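Local coordinates for protein nicotinate phosphoribosyltransferase (Saccharomyces cerevisiae, PDB 1VLP) that catalyses the ATP-dependent synthesis of nicotinate D-ribonucleotide from nicotinate and 5-phosphoribosyl diphosphate, the first step from nicotinic acid to NAD, at residues D372-K375 / P379-K382; A154-K157 / D162-Y165; R192-R195 / A199-L202; E173-T178 / G366-N371; K66-Y71 / L148-E153. One frame throughout, in Å; residues are numbered along the deposited sequence.

Contact 1: D372-K375 / P379-K382; sequences DFRK and PQVK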
# COMPACT_ATOMS: atom_id res chain seq x y z
N ASP A 372 -16.16 -3.22 3.14
CA ASP A 372 -16.92 -4.13 3.97
C ASP A 372 -18.41 -3.82 3.80
O ASP A 372 -18.96 -2.99 4.53
CB ASP A 372 -16.47 -4.01 5.45
CG ASP A 372 -17.19 -5.02 6.36
OD1 ASP A 372 -17.87 -5.92 5.82
OD2 ASP A 372 -17.09 -4.94 7.61
N PHE A 373 -19.02 -4.47 2.80
CA PHE A 373 -20.41 -4.23 2.37
C PHE A 373 -21.17 -5.54 2.32
O PHE A 373 -20.59 -6.63 2.05
CB PHE A 373 -20.43 -3.59 0.99
CG PHE A 373 -20.00 -2.16 0.98
CD1 PHE A 373 -18.67 -1.82 1.06
CD2 PHE A 373 -20.94 -1.15 0.92
CE1 PHE A 373 -18.29 -0.50 1.05
CE2 PHE A 373 -20.57 0.18 0.92
CZ PHE A 373 -19.26 0.51 0.99
N ARG A 374 -22.46 -5.47 2.63
CA ARG A 374 -23.39 -6.57 2.42
C ARG A 374 -24.20 -6.28 1.18
O ARG A 374 -24.21 -5.16 0.66
CB ARG A 374 -24.39 -6.69 3.58
CG ARG A 374 -23.82 -7.02 4.92
CD ARG A 374 -23.15 -8.37 4.98
NE ARG A 374 -22.61 -8.56 6.32
CZ ARG A 374 -23.33 -8.88 7.40
NH1 ARG A 374 -24.64 -9.08 7.31
NH2 ARG A 374 -22.75 -9.01 8.59
N LYS A 375 -24.85 -7.31 0.64
CA LYS A 375 -25.70 -7.13 -0.51
C LYS A 375 -26.94 -6.39 -0.04
O LYS A 375 -27.42 -6.62 1.06
CB LYS A 375 -26.05 -8.48 -1.17
CG LYS A 375 -24.86 -9.15 -1.82
CD LYS A 375 -25.23 -10.37 -2.65
CE LYS A 375 -24.00 -10.87 -3.42
NZ LYS A 375 -23.61 -9.93 -4.57
N PRO A 379 -29.25 -8.77 2.79
CA PRO A 379 -28.42 -8.10 3.81
C PRO A 379 -27.53 -9.01 4.67
O PRO A 379 -26.61 -8.51 5.29
CB PRO A 379 -29.46 -7.37 4.67
CG PRO A 379 -30.67 -7.24 3.80
CD PRO A 379 -30.69 -8.46 2.96
N GLN A 380 -27.73 -10.32 4.67
CA GLN A 380 -26.83 -11.19 5.44
C GLN A 380 -25.68 -11.75 4.60
O GLN A 380 -24.81 -12.44 5.15
CB GLN A 380 -27.61 -12.33 6.10
CG GLN A 380 -28.73 -11.86 7.05
CD GLN A 380 -28.25 -10.82 8.07
OE1 GLN A 380 -28.86 -9.75 8.22
NE2 GLN A 380 -27.16 -11.13 8.77
N VAL A 381 -25.70 -11.49 3.30
CA VAL A 381 -24.66 -11.97 2.39
C VAL A 381 -23.62 -10.88 2.08
O VAL A 381 -23.94 -9.73 1.85
CB VAL A 381 -25.28 -12.51 1.10
CG1 VAL A 381 -24.22 -12.92 0.07
CG2 VAL A 381 -26.23 -13.72 1.43
N LYS A 382 -22.36 -11.27 2.11
CA LYS A 382 -21.24 -10.39 1.74
C LYS A 382 -21.32 -9.97 0.26
O LYS A 382 -21.61 -10.79 -0.66
CB LYS A 382 -19.92 -11.12 1.98
CG LYS A 382 -18.70 -10.24 1.98
CD LYS A 382 -17.42 -11.03 2.10
CE LYS A 382 -16.20 -10.12 2.16
NZ LYS A 382 -16.44 -8.86 2.96
O HOH W 1 -18.79 -7.67 4.03
O HOH W 2 -17.37 -6.40 1.37

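Contact 2: A154-K157 / D162-Y165; sequences AYFK and DWDY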
# COMPACT_ATOMS: atom_id res chain seq x y z
N ALA A 154 -15.17 1.80 -10.44
CA ALA A 154 -15.83 1.44 -11.72
C ALA A 154 -16.68 0.17 -11.57
O ALA A 154 -17.84 0.15 -11.96
CB ALA A 154 -14.80 1.27 -12.82
N TYR A 155 -16.07 -0.85 -10.98
CA TYR A 155 -16.71 -2.16 -10.85
C TYR A 155 -18.01 -2.00 -10.03
O TYR A 155 -19.08 -2.49 -10.44
CB TYR A 155 -15.75 -3.20 -10.21
CG TYR A 155 -16.37 -4.56 -10.16
CD1 TYR A 155 -16.36 -5.41 -11.31
CD2 TYR A 155 -17.05 -5.00 -9.03
CE1 TYR A 155 -16.99 -6.65 -11.31
CE2 TYR A 155 -17.71 -6.24 -9.03
CZ TYR A 155 -17.67 -7.05 -10.18
OH TYR A 155 -18.33 -8.29 -10.16
N PHE A 156 -17.94 -1.28 -8.90
CA PHE A 156 -19.11 -1.12 -8.02
C PHE A 156 -20.10 -0.05 -8.44
O PHE A 156 -21.18 -0.00 -7.91
CB PHE A 156 -18.68 -1.00 -6.57
CG PHE A 156 -18.12 -2.29 -6.07
CD1 PHE A 156 -18.97 -3.39 -5.85
CD2 PHE A 156 -16.75 -2.47 -5.93
CE1 PHE A 156 -18.46 -4.63 -5.43
CE2 PHE A 156 -16.25 -3.69 -5.50
CZ PHE A 156 -17.10 -4.75 -5.25
N LYS A 157 -19.70 0.77 -9.38
CA LYS A 157 -20.58 1.76 -10.00
C LYS A 157 -21.38 1.20 -11.16
O LYS A 157 -22.57 1.55 -11.34
CB LYS A 157 -19.70 2.95 -10.48
CG LYS A 157 -20.40 4.25 -10.72
CD LYS A 157 -19.34 5.35 -11.12
CE LYS A 157 -20.00 6.72 -11.28
NZ LYS A 157 -20.52 7.25 -9.97
N ASP A 162 -25.48 -4.06 -6.45
CA ASP A 162 -26.28 -4.63 -5.35
C ASP A 162 -25.66 -4.39 -3.97
O ASP A 162 -25.11 -5.29 -3.34
CB ASP A 162 -26.44 -6.11 -5.60
CG ASP A 162 -27.45 -6.76 -4.66
OD1 ASP A 162 -28.14 -6.05 -3.86
OD2 ASP A 162 -27.51 -8.00 -4.70
N TRP A 163 -25.74 -3.13 -3.52
CA TRP A 163 -25.11 -2.68 -2.29
C TRP A 163 -25.52 -1.23 -2.15
O TRP A 163 -25.98 -0.61 -3.11
CB TRP A 163 -23.58 -2.78 -2.37
CG TRP A 163 -22.91 -1.92 -3.44
CD1 TRP A 163 -22.71 -2.26 -4.74
CD2 TRP A 163 -22.38 -0.61 -3.28
NE1 TRP A 163 -22.10 -1.23 -5.40
CE2 TRP A 163 -21.90 -0.19 -4.54
CE3 TRP A 163 -22.27 0.28 -2.19
CZ2 TRP A 163 -21.31 1.05 -4.75
CZ3 TRP A 163 -21.67 1.50 -2.38
CH2 TRP A 163 -21.19 1.88 -3.67
N ASP A 164 -25.33 -0.67 -0.97
CA ASP A 164 -25.53 0.75 -0.76
C ASP A 164 -24.67 1.22 0.43
O ASP A 164 -23.86 0.45 0.96
CB ASP A 164 -27.02 1.08 -0.53
CG ASP A 164 -27.59 0.43 0.72
OD1 ASP A 164 -26.84 0.21 1.70
OD2 ASP A 164 -28.80 0.13 0.73
N TYR A 165 -24.83 2.47 0.81
CA TYR A 165 -23.94 3.07 1.84
C TYR A 165 -24.51 3.06 3.24
O TYR A 165 -23.87 3.56 4.16
CB TYR A 165 -23.58 4.51 1.46
CG TYR A 165 -22.69 4.67 0.27
CD1 TYR A 165 -21.32 4.52 0.39
CD2 TYR A 165 -23.19 5.03 -0.97
CE1 TYR A 165 -20.47 4.66 -0.69
CE2 TYR A 165 -22.33 5.19 -2.08
CZ TYR A 165 -20.97 5.01 -1.91
OH TYR A 165 -20.09 5.17 -2.94

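Contact 3: R192-R195 / A199-L202; sequences RRRR and AQDL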
# COMPACT_ATOMS: atom_id res chain seq x y z
N ARG A 192 -6.46 1.57 -1.68
CA ARG A 192 -6.34 0.83 -2.93
C ARG A 192 -7.56 -0.03 -3.21
O ARG A 192 -7.98 -0.14 -4.36
CB ARG A 192 -5.11 -0.04 -2.90
CG ARG A 192 -3.87 0.73 -3.10
CD ARG A 192 -2.68 -0.19 -2.95
NE ARG A 192 -2.48 -0.52 -1.54
CZ ARG A 192 -1.56 -1.37 -1.13
NH1 ARG A 192 -0.77 -1.95 -2.03
NH2 ARG A 192 -1.46 -1.64 0.17
N ARG A 193 -8.19 -0.56 -2.17
CA ARG A 193 -9.36 -1.38 -2.45
C ARG A 193 -10.68 -0.81 -1.98
O ARG A 193 -11.63 -1.54 -1.76
CB ARG A 193 -9.15 -2.80 -2.02
CG ARG A 193 -8.48 -3.62 -3.12
CD ARG A 193 -8.39 -5.08 -2.72
NE ARG A 193 -7.27 -5.73 -3.38
CZ ARG A 193 -6.90 -6.98 -3.15
NH1 ARG A 193 -7.56 -7.72 -2.27
NH2 ARG A 193 -5.86 -7.48 -3.80
N ARG A 194 -10.74 0.52 -1.83
CA ARG A 194 -11.97 1.13 -1.44
C ARG A 194 -13.06 0.85 -2.49
O ARG A 194 -12.81 0.80 -3.72
CB ARG A 194 -11.80 2.63 -1.26
CG ARG A 194 -11.53 3.38 -2.51
CD ARG A 194 -10.95 4.78 -2.17
NE ARG A 194 -10.83 5.61 -3.35
CZ ARG A 194 -10.14 6.75 -3.41
NH1 ARG A 194 -9.44 7.19 -2.35
NH2 ARG A 194 -10.08 7.41 -4.56
N ARG A 195 -14.28 0.71 -2.00
CA ARG A 195 -15.42 0.53 -2.89
C ARG A 195 -15.68 1.80 -3.73
O ARG A 195 -16.09 1.72 -4.94
CB ARG A 195 -16.65 0.12 -2.09
CG ARG A 195 -17.81 -0.11 -3.04
CD ARG A 195 -18.85 -1.06 -2.45
NE ARG A 195 -18.28 -2.37 -2.23
CZ ARG A 195 -18.95 -3.52 -2.21
NH1 ARG A 195 -20.22 -3.58 -2.52
NH2 ARG A 195 -18.30 -4.64 -1.94
N ALA A 199 -16.95 5.96 -0.04
CA ALA A 199 -16.92 4.89 0.99
C ALA A 199 -15.81 5.19 1.97
O ALA A 199 -15.98 5.10 3.19
CB ALA A 199 -16.72 3.48 0.38
N GLN A 200 -14.64 5.48 1.44
CA GLN A 200 -13.52 5.80 2.31
C GLN A 200 -13.78 7.07 3.15
O GLN A 200 -13.49 7.08 4.33
CB GLN A 200 -12.21 5.87 1.51
CG GLN A 200 -10.94 6.09 2.38
CD GLN A 200 -9.67 5.92 1.57
OE1 GLN A 200 -9.66 6.26 0.43
NE2 GLN A 200 -8.56 5.47 2.20
N ASP A 201 -14.34 8.10 2.55
CA ASP A 201 -14.72 9.29 3.30
C ASP A 201 -15.70 9.02 4.46
O ASP A 201 -15.56 9.55 5.57
CB ASP A 201 -15.28 10.34 2.36
CG ASP A 201 -15.57 11.65 3.10
OD1 ASP A 201 -14.61 12.34 3.51
OD2 ASP A 201 -16.75 11.94 3.28
N LEU A 202 -16.69 8.15 4.20
CA LEU A 202 -17.64 7.80 5.25
C LEU A 202 -16.99 7.03 6.38
O LEU A 202 -17.30 7.29 7.53
CB LEU A 202 -18.81 6.99 4.69
CG LEU A 202 -19.82 7.77 3.87
CD1 LEU A 202 -20.74 6.74 3.23
CD2 LEU A 202 -20.53 8.76 4.76

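Contact 4: E173-T178 / G366-N371; sequences EKKAET and GTNFTN. With PO4 (phosphate ion), chain E.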
# COMPACT_ATOMS: atom_id res chain seq x y z
N GLU A 173 -17.24 3.31 12.84
CA GLU A 173 -17.21 3.85 14.20
C GLU A 173 -17.15 2.74 15.26
O GLU A 173 -16.30 2.80 16.18
CB GLU A 173 -18.42 4.72 14.44
CG GLU A 173 -18.38 5.40 15.79
CD GLU A 173 -19.69 6.10 16.17
OE1 GLU A 173 -20.72 5.96 15.47
OE2 GLU A 173 -19.70 6.78 17.21
N LYS A 174 -17.97 1.73 15.10
CA LYS A 174 -17.98 0.58 16.01
C LYS A 174 -16.66 -0.16 16.01
O LYS A 174 -16.18 -0.56 17.07
CB LYS A 174 -19.14 -0.38 15.67
CG LYS A 174 -19.09 -1.65 16.47
CD LYS A 174 -20.36 -2.46 16.37
CE LYS A 174 -20.34 -3.72 17.25
NZ LYS A 174 -21.46 -4.59 16.74
N LYS A 175 -16.07 -0.36 14.82
CA LYS A 175 -14.76 -1.00 14.71
C LYS A 175 -13.72 -0.19 15.47
O LYS A 175 -13.01 -0.71 16.31
CB LYS A 175 -14.33 -1.17 13.27
CG LYS A 175 -15.24 -2.16 12.52
CD LYS A 175 -14.82 -2.27 11.08
CE LYS A 175 -15.75 -3.13 10.29
NZ LYS A 175 -15.40 -3.09 8.81
N ALA A 176 -13.68 1.10 15.18
CA ALA A 176 -12.72 1.99 15.82
C ALA A 176 -12.88 1.96 17.35
O ALA A 176 -11.91 1.88 18.07
CB ALA A 176 -12.87 3.36 15.27
N GLU A 177 -14.11 1.96 17.82
CA GLU A 177 -14.36 1.98 19.26
C GLU A 177 -13.87 0.72 19.90
O GLU A 177 -13.33 0.77 20.98
CB GLU A 177 -15.82 2.24 19.54
CG GLU A 177 -16.23 3.67 19.13
CD GLU A 177 -17.61 4.08 19.58
OE1 GLU A 177 -18.34 3.23 20.13
OE2 GLU A 177 -17.93 5.30 19.39
N THR A 178 -14.06 -0.42 19.25
CA THR A 178 -13.52 -1.67 19.79
C THR A 178 -12.00 -1.64 19.89
O THR A 178 -11.39 -2.05 20.90
CB THR A 178 -14.02 -2.87 19.00
OG1 THR A 178 -15.45 -2.87 19.02
CG2 THR A 178 -13.51 -4.19 19.58
N GLY A 366 -6.81 -2.15 6.22
CA GLY A 366 -7.12 -1.65 4.88
C GLY A 366 -8.50 -1.99 4.41
O GLY A 366 -9.48 -1.34 4.75
N THR A 367 -8.58 -3.01 3.56
CA THR A 367 -9.85 -3.41 2.92
C THR A 367 -11.01 -3.64 3.87
O THR A 367 -12.14 -3.32 3.55
CB THR A 367 -9.64 -4.65 2.03
OG1 THR A 367 -8.54 -4.35 1.15
CG2 THR A 367 -10.86 -4.94 1.20
N ASN A 368 -10.75 -4.14 5.08
CA ASN A 368 -11.83 -4.30 6.02
C ASN A 368 -12.51 -2.98 6.36
O ASN A 368 -13.69 -2.98 6.68
CB ASN A 368 -11.33 -5.00 7.27
CG ASN A 368 -12.44 -5.28 8.23
OD1 ASN A 368 -12.68 -4.53 9.15
ND2 ASN A 368 -13.13 -6.38 8.00
N PHE A 369 -11.77 -1.87 6.33
CA PHE A 369 -12.37 -0.57 6.58
C PHE A 369 -13.20 -0.07 5.37
O PHE A 369 -14.34 0.34 5.51
CB PHE A 369 -11.34 0.49 6.99
CG PHE A 369 -11.24 0.71 8.49
CD1 PHE A 369 -12.39 0.94 9.27
CD2 PHE A 369 -10.01 0.68 9.12
CE1 PHE A 369 -12.29 1.15 10.68
CE2 PHE A 369 -9.89 0.87 10.52
CZ PHE A 369 -11.05 1.08 11.29
N THR A 370 -12.59 -0.07 4.19
CA THR A 370 -13.12 0.67 3.03
C THR A 370 -13.91 -0.19 2.03
O THR A 370 -14.43 0.34 1.04
CB THR A 370 -11.94 1.33 2.27
OG1 THR A 370 -11.04 0.28 1.84
CG2 THR A 370 -11.26 2.33 3.20
N ASN A 371 -13.96 -1.51 2.25
CA ASN A 371 -14.71 -2.41 1.39
C ASN A 371 -15.35 -3.58 2.14
O ASN A 371 -15.15 -4.74 1.79
CB ASN A 371 -13.87 -2.83 0.14
CG ASN A 371 -14.72 -3.07 -1.08
OD1 ASN A 371 -15.88 -3.41 -0.96
ND2 ASN A 371 -14.12 -2.98 -2.26
P PO4 E . -5.51 -5.30 3.22
O1 PO4 E . -5.67 -3.81 3.06
O2 PO4 E . -6.73 -5.98 3.78
O3 PO4 E . -5.28 -5.96 1.86
O4 PO4 E . -4.29 -5.66 4.04
O HOH W 3 -15.75 -0.45 7.84

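Contact 5: K66-Y71 / L148-E153; sequences KEQFSY and LSLISE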
# COMPACT_ATOMS: atom_id res chain seq x y z
N LYS A 66 -11.49 4.56 -19.11
CA LYS A 66 -10.64 5.20 -20.10
C LYS A 66 -10.62 6.73 -19.85
O LYS A 66 -9.55 7.36 -19.84
CB LYS A 66 -11.17 4.87 -21.52
CG LYS A 66 -10.46 5.51 -22.60
CD LYS A 66 -10.84 4.93 -23.97
CE LYS A 66 -10.31 5.82 -25.10
NZ LYS A 66 -8.86 6.05 -25.00
N GLU A 67 -11.81 7.29 -19.62
CA GLU A 67 -11.93 8.70 -19.29
C GLU A 67 -11.19 9.10 -18.01
O GLU A 67 -10.39 10.04 -17.99
CB GLU A 67 -13.40 9.10 -19.27
CG GLU A 67 -13.64 10.57 -19.09
CD GLU A 67 -15.07 10.92 -19.48
OE1 GLU A 67 -15.98 10.61 -18.68
OE2 GLU A 67 -15.29 11.47 -20.58
N GLN A 68 -11.44 8.37 -16.93
CA GLN A 68 -10.85 8.62 -15.62
C GLN A 68 -9.31 8.51 -15.64
O GLN A 68 -8.61 9.32 -15.04
CB GLN A 68 -11.50 7.71 -14.56
CG GLN A 68 -12.95 8.02 -14.29
CD GLN A 68 -13.19 9.32 -13.56
OE1 GLN A 68 -12.41 9.70 -12.71
NE2 GLN A 68 -14.28 9.98 -13.87
N PHE A 69 -8.79 7.53 -16.37
CA PHE A 69 -7.36 7.40 -16.49
C PHE A 69 -6.79 8.63 -17.18
O PHE A 69 -5.73 9.12 -16.78
CB PHE A 69 -6.95 6.16 -17.28
CG PHE A 69 -7.25 4.82 -16.61
CD1 PHE A 69 -7.71 4.71 -15.29
CD2 PHE A 69 -7.09 3.65 -17.34
CE1 PHE A 69 -7.94 3.46 -14.71
CE2 PHE A 69 -7.34 2.41 -16.77
CZ PHE A 69 -7.79 2.31 -15.47
N SER A 70 -7.47 9.12 -18.22
CA SER A 70 -6.94 10.28 -18.93
C SER A 70 -6.85 11.51 -18.01
O SER A 70 -5.94 12.33 -18.13
CB SER A 70 -7.76 10.59 -20.18
OG SER A 70 -9.03 11.17 -19.87
N TYR A 71 -7.83 11.65 -17.10
CA TYR A 71 -7.87 12.78 -16.19
C TYR A 71 -6.66 12.83 -15.25
O TYR A 71 -6.28 13.88 -14.75
CB TYR A 71 -9.12 12.70 -15.32
CG TYR A 71 -10.44 12.87 -16.03
CD1 TYR A 71 -10.57 13.51 -17.30
CD2 TYR A 71 -11.59 12.45 -15.39
CE1 TYR A 71 -11.83 13.70 -17.90
CE2 TYR A 71 -12.84 12.62 -15.99
CZ TYR A 71 -12.97 13.26 -17.22
OH TYR A 71 -14.21 13.40 -17.78
N LEU A 148 -5.90 1.36 -9.12
CA LEU A 148 -6.68 0.41 -8.31
C LEU A 148 -7.96 0.99 -7.75
O LEU A 148 -9.03 0.36 -7.87
CB LEU A 148 -5.83 -0.19 -7.23
CG LEU A 148 -4.74 -1.15 -7.70
CD1 LEU A 148 -3.82 -1.45 -6.50
CD2 LEU A 148 -5.35 -2.39 -8.34
N SER A 149 -7.84 2.19 -7.16
CA SER A 149 -9.01 2.93 -6.57
C SER A 149 -10.06 3.19 -7.64
O SER A 149 -11.27 2.99 -7.42
CB SER A 149 -8.59 4.25 -5.93
OG SER A 149 -7.68 4.05 -4.84
N LEU A 150 -9.61 3.54 -8.84
CA LEU A 150 -10.54 3.76 -9.94
C LEU A 150 -11.24 2.49 -10.47
O LEU A 150 -12.46 2.51 -10.76
CB LEU A 150 -9.86 4.47 -11.10
CG LEU A 150 -9.69 6.00 -10.91
CD1 LEU A 150 -8.69 6.52 -12.00
CD2 LEU A 150 -11.00 6.78 -10.89
N ILE A 151 -10.46 1.43 -10.62
CA ILE A 151 -10.97 0.15 -11.15
C ILE A 151 -12.02 -0.40 -10.17
O ILE A 151 -13.13 -0.81 -10.59
CB ILE A 151 -9.82 -0.84 -11.40
CG1 ILE A 151 -8.90 -0.34 -12.53
CG2 ILE A 151 -10.33 -2.20 -11.79
CD1 ILE A 151 -7.58 -0.98 -12.54
N SER A 152 -11.71 -0.39 -8.87
CA SER A 152 -12.69 -0.82 -7.85
C SER A 152 -13.95 0.04 -7.94
O SER A 152 -15.07 -0.49 -7.99
CB SER A 152 -12.07 -0.72 -6.47
OG SER A 152 -12.86 -1.27 -5.46
N GLU A 153 -13.77 1.36 -7.95
CA GLU A 153 -14.93 2.26 -8.04
C GLU A 153 -15.80 1.99 -9.28
O GLU A 153 -17.00 1.90 -9.17
CB GLU A 153 -14.50 3.71 -7.91
CG GLU A 153 -15.68 4.66 -8.01
CD GLU A 153 -15.56 5.93 -7.17
OE1 GLU A 153 -14.60 6.11 -6.39
OE2 GLU A 153 -16.48 6.75 -7.30

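Contact 1: D372-K375 / P379-K382
Lys375 N donates to Val381 O at 2.9 Å, the backbone hydrogen bond between residues 372-375 and 379-382 of this surface hairpin; Phe373 and Ser383 continue the ladder. The two short antiparallel strands 373-374 and 382-383 form its arms, with Arg374 facing Lys382 as a non-hydrogen-bonded pair. Arg374 fastens the turn from the other side: its NH1 donates to Pro379 O over 2.9 Å, in the carbonyl plane and on a lone pair, with the acceptor close to the guanidinium plane. CB and CG already lie against Pro379 O, and a bend at chi2 (-63°) keeps CD and the guanidinium beside it. The Gln380 amide sits at the guanidinium edge, turned 79° from its plane. On the Lys375 side, CD packs against Val381 CG1 at 3.9 Å, and CE approaches Lys382 O.

Further along, two waters join the ammonium of Lys382 to the first strand. One accepts from NZ and lies within hydrogen-bonding distance of both Asp372 OD1 and Phe373 O; the other accepts from NZ and from Phe373 N. Asp372 itself is positioned by a salt bridge from OD2 to Lys175, and the Phe373 ring leads away from the hairpin to meet Trp163 edge-to-face. Direct pairing of the charges is not reached, since Asp372 OD1 stays 4.3 Å from Lys382 NZ.

Contact 2: A154-K157 / D162-Y165
The indole of Trp163 and the phenyl ring of Phe156 meet as a T-shaped pair, the edge of Phe156 directed at the face of the tryptophan's five-membered ring, with centroids 5.5 Å apart and planes at 88°. At the indole edge, in the ring plane, lies the carbonyl of Phe156, which takes the N-H of NE1: Trp163 NE1 to Phe156 O is 2.9 Å, with the donor in the carbonyl plane and on a lone pair. The N-H...O angle of 142° shows a bent bond, and NE1 also makes a weak one to Asp160 O. Phe156 is thus engaged twice by one indole, through its backbone oxygen and through its ring. Its own ring carries Tyr155 CD2 over the centre of one face, 3.7 Å above the plane, while Trp163 CZ3 rests on the rim of a face of Tyr165.

The contact ties the C-terminal part of helix 144-159, where a wider pi-type turn spans 155-157, to the loop that leads into helix 168-181. Trp163 CG sits between its backbone N and carbonyl carbon (chi1 63°), which swings the indole back toward the helix. Phe156 CB lies obliquely above the NE1-CE2-CZ2 border of the indole, 3.8 Å from Trp163 CZ2.

Arg195 makes cation-pi contacts with both Phe156 and Trp163. Farther along the loop, Tyr165 packs on Ala199 and Leu202 of helix 197-213, and its OH is hydrogen-bonded to Ser196.

Contact 3: R192-R195 / A199-L202
The backbone at Arg194 and Arg195 runs past the first turn of helix 197-213, with Arg195 CA 6.0 Å from Ala199 CA and Arg194 CA 6.2 Å from Gln200 CA. Segment 192-195 has no regular structure. It belongs to the loop of a beta-loop-alpha connection that leaves parallel strand 186-188 and feeds helix 197-213, so the chain folds back on itself within a few residues.

Two side-chain pairs meet across the segments. Arg194 NH1 donates to Gln200 OE1 over 2.9 Å, a nearly straight bond that meets the amide oxygen almost head-on, the C=O...N angle being 176°. The acceptor lies in the guanidinium plane at its edge, whereas the amide plane is turned 69° from that plane. Arg194 CG stands between its own N and carbonyl carbon (chi1 68°), and the chain then runs extended to NE, laying CD beside Gln200 OE1 at 3.3 Å. The same NH1 forms a salt bridge with Asp23, and Gln200 NE2 donates to Thr191 OG1, so both ends of the amide are held.

With a leucine in place of Arg194, Gln200 OE1 would probably lose its donor and the carboxylate of Asp23 its cationic mate in this buried region.

Arg195 instead sends its guanidinium away from the helix, to Ser383 OG and Asn371 OD1. What remains to the helix is its first side-chain carbon: Arg195 CB touches Ala199 CB at 4.2 Å.

Contact 4: E173-T178 / G366-N371
Lys175 reaches from helix 168-181 to the short helix 367-370 and gives up more area here than any other residue of the two segments. Its chain is extended beyond CG, and NZ donates to Asn368 OD1 at 3.1 Å from above the carbonyl plane, not on a lone pair. The backbone oxygen Asn368 O is also near, 2.7 Å from NZ. A water accepts from Lys175 NZ and lies 2.8 Å from Phe369 O, extending the link to the next carbonyl.

Phe369 supplies the apolar part: its CE1 approaches Lys175 CB at 4.0 Å, and the same ring packs on Ile207 of helix 197-213. Asn368 CG lies anti to the backbone N (chi1 -175°), which carries the amide out to the lysine.

At the N terminus of the short helix, which follows parallel strand 360-365, Thr367 N donates to a phosphate ion, probably from the crystallisation liquor. Thr367 is inferred to bind phosphoribosyl diphosphate, and the ion is consistent with a phosphate site there. With Asp372 as its carboxylate partner, the ammonium of Lys175 probably has its charge balanced just beyond the helix whose Asn368 side chain it binds.

Contact 5: K66-Y71 / L148-E153
Leu150 is the first residue of segment 148-153 to touch segment 66-71, its CB directed toward it. Its two methyl groups part company: CD2 lies against the Gln68 side chain, 3.8 Å from CB and 3.7 Å from OE1, while CD1 comes to the edge of the Phe69 ring, in its plane, 3.9 Å from CD1 of that residue. Gln68 bends at chi2 (-70°), bringing its amide round beside the leucine; its polar atoms are satisfied elsewhere, NE2 by Glu15 O and OE1 by Val17 N.

The two segments belong to helices 59-71 and 144-159 of the N-terminal domain, packed almost antiparallel at 157° with axes 10.6 Å apart, a spacing bridged by side chains alone. Replacing Leu150 by an alanine would probably leave a gap beside Gln68, where CD2 sits, and at the Phe69 edge, where CD1 sits.

Ile151, next along, meets the same ring farther out: its CG1 is 4.1 Å from Phe69 CZ. It also packs on Leu129 and Ile131 of strand 126-134 and on Ile388 of strand 388-395, while Phe69 also touches Ile131 and the ring of Phe115.

Overall arrangement
From the N terminus, contact 5 closes first, bringing helix 144-159 back on helix 59-71 across a long loop that includes two sheet strands. The same helix runs directly into contact 2, a short closure onto the loop before helix 168-181. That helix opens contact 4, the longest closure, which ends at helix 367-370 after strand 360-365 of the parallel sheet; contact 3 closes within it. Contact 1, a local hairpin, follows in series. No two loops cross. Ser152 to Arg194 O joins contacts 5 and 3, linking the N-terminal helices to the loop before helix 197-213, and Arg195 touches contacts 1, 2 and 4 through Phe373, Trp163 and Asn371.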